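Local coordinates for fosfomycin resistance protein FosX (Mesorhizobium loti, PDB 1R9C) that catalyses the manganese-dependent hydration of the antibiotic fosfomycin, opening its epoxide and so conferring resistance, and works as a homodimer, at residues A[122-125]-A[126-130]. Numbering follows the deposited sequence.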
ATOM      1  N   GLY A 122      -5.189  17.343   0.504  1.00 19.54           N
ATOM      2  CA  GLY A 122      -6.591  17.464   0.150  1.00 19.85           C
ATOM      3  C   GLY A 122      -7.387  16.222   0.496  1.00 19.47           C
ATOM      4  O   GLY A 122      -6.843  15.267   1.030  1.00 19.49           O
ATOM      5  N   THR A 123      -8.685  16.240   0.185  1.00 19.48           N
ATOM      6  CA  THR A 123      -9.537  15.085   0.489  1.00 19.64           C
ATOM      7  C   THR A 123     -10.268  14.574  -0.755  1.00 19.79           C
ATOM      8  O   THR A 123     -10.322  15.246  -1.791  1.00 19.35           O
ATOM      9  CB  THR A 123     -10.633  15.486   1.531  1.00 19.48           C
ATOM     10  OG1 THR A 123     -11.507  16.451   0.932  1.00 19.68           O
ATOM     11  CG2 THR A 123     -10.031  16.258   2.768  1.00 20.36           C
ATOM     12  N   LEU A 124     -10.857  13.388  -0.633  1.00 19.54           N
ATOM     13  CA  LEU A 124     -11.694  12.835  -1.691  1.00 20.03           C
ATOM     14  C   LEU A 124     -12.891  13.734  -2.006  1.00 20.53           C
ATOM     15  O   LEU A 124     -13.175  13.981  -3.172  1.00 20.86           O
ATOM     16  CB  LEU A 124     -12.172  11.429  -1.305  1.00 19.93           C
ATOM     17  CG  LEU A 124     -13.152  10.722  -2.245  1.00 20.08           C
ATOM     18  CD1 LEU A 124     -12.556  10.571  -3.658  1.00 20.92           C
ATOM     19  CD2 LEU A 124     -13.497   9.361  -1.687  1.00 22.61           C
ATOM     20  N   THR A 125     -13.578  14.225  -0.965  1.00 20.86           N
ATOM     21  CA  THR A 125     -14.757  15.067  -1.129  1.00 22.07           C
ATOM     22  C   THR A 125     -14.395  16.306  -1.942  1.00 22.57           C
ATOM     23  O   THR A 125     -15.164  16.738  -2.803  1.00 21.93           O
ATOM     24  CB  THR A 125     -15.326  15.483   0.232  1.00 21.66           C
ATOM     25  OG1 THR A 125     -15.633  14.312   1.005  1.00 25.24           O
ATOM     26  CG2 THR A 125     -16.656  16.128   0.079  1.00 22.59           C
ATOM     27  N   GLU A 126     -13.232  16.877  -1.636  1.00 23.51           N
ATOM     28  CA  GLU A 126     -12.719  18.073  -2.301  1.00 25.24           C
ATOM     29  C   GLU A 126     -12.430  17.723  -3.749  1.00 25.70           C
ATOM     30  O   GLU A 126     -12.880  18.418  -4.654  1.00 26.12           O
ATOM     31  CB  GLU A 126     -11.427  18.561  -1.623  1.00 24.83           C
ATOM     32  CG  GLU A 126     -11.709  19.391  -0.390  1.00 27.74           C
ATOM     33  CD  GLU A 126     -10.563  19.413   0.622  1.00 29.96           C
ATOM     34  OE1 GLU A 126      -9.395  19.237   0.225  1.00 29.37           O
ATOM     35  OE2 GLU A 126     -10.846  19.641   1.822  1.00 31.93           O
ATOM     36  N   ARG A 127     -11.722  16.606  -3.943  1.00 26.50           N
ATOM     37  CA  ARG A 127     -11.408  16.106  -5.289  1.00 27.63           C
ATOM     38  C   ARG A 127     -12.638  15.904  -6.179  1.00 27.56           C
ATOM     39  O   ARG A 127     -12.603  16.266  -7.351  1.00 28.43           O
ATOM     40  CB  ARG A 127     -10.591  14.812  -5.213  1.00 26.89           C
ATOM     41  CG  ARG A 127     -10.110  14.312  -6.573  1.00 31.58           C
ATOM     42  CD  ARG A 127      -8.797  14.946  -7.059  1.00 37.67           C
ATOM     43  NE  ARG A 127      -8.503  14.556  -8.440  1.00 43.54           N
ATOM     44  CZ  ARG A 127      -7.279  14.360  -8.933  1.00 46.80           C
ATOM     45  NH1 ARG A 127      -6.200  14.522  -8.163  1.00 48.28           N
ATOM     46  NH2 ARG A 127      -7.132  14.002 -10.211  1.00 47.37           N
ATOM     47  N   LEU A 128     -13.706  15.310  -5.643  1.00 28.14           N
ATOM     48  CA  LEU A 128     -14.931  15.084  -6.441  1.00 28.79           C
ATOM     49  C   LEU A 128     -15.753  16.326  -6.732  1.00 29.86           C
ATOM     50  O   LEU A 128     -16.507  16.357  -7.713  1.00 29.32           O
ATOM     51  CB  LEU A 128     -15.849  14.052  -5.796  1.00 28.19           C
ATOM     52  CG  LEU A 128     -15.232  12.686  -5.506  1.00 29.33           C
ATOM     53  CD1 LEU A 128     -16.137  11.942  -4.568  1.00 29.94           C
ATOM     54  CD2 LEU A 128     -15.014  11.907  -6.780  1.00 29.08           C
ATOM     55  N   ALA A 129     -15.646  17.320  -5.854  1.00 30.95           N
ATOM     56  CA  ALA A 129     -16.358  18.584  -6.011  1.00 32.11           C
ATOM     57  C   ALA A 129     -15.676  19.457  -7.070  1.00 33.06           C
ATOM     58  O   ALA A 129     -16.328  20.281  -7.706  1.00 33.07           O
ATOM     59  CB  ALA A 129     -16.448  19.324  -4.676  1.00 31.83           C
ATOM     60  N   ARG A 130     -14.370  19.258  -7.243  1.00 34.32           N
ATOM     61  CA  ARG A 130     -13.596  19.965  -8.260  1.00 35.43           C
ATOM     62  C   ARG A 130     -13.714  19.280  -9.626  1.00 36.06           C
ATOM     63  O   ARG A 130     -14.751  19.404 -10.284  1.00 36.57           O
ATOM     64  CB  ARG A 130     -12.138  20.068  -7.839  1.00 35.77           C
TER
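T123 and E126 trade side chain for backbone at the start of the C-terminal helix 124-129. T123 OG1 accepts from E126 N at 3.1 Å; with chi1 at 65°, the hydroxyl sits between its own backbone N and carbonyl carbon, facing the first turn. In return E126 OE1 accepts a hydrogen bond from T123 N, also 3.1 Å away, in a bent bond (137° at the hydrogen) that meets the oxygen from above the carboxylate plane. The glutamate gets there by setting CG beside its own N and running extended beyond it. Its CD passes close to T123 OG1, and E126 OE2 lies 3.6 Å from T123 CG2. A negative carboxylate here probably also suits the helix N-terminus.

The helical bonds begin at once: R127 N gives to T123 O at 2.9 Å, L128 N to L124 O, and A129 N to T125 O. On another side of the turn, L124 CD1 rests 3.9 Å from L128 CG, and the two pack on W53 and Y32 of the second subunit, respectively. R127 points its guanidinium out of the turn, where NH2 forms a salt bridge with E44 of the second subunit, the inferred proton acceptor; the R127 side chain lies about 6 Å from a bound manganese ion. T123 and E126 make a capping box, starting a short helix beside the metal site of this VOC-family dimer.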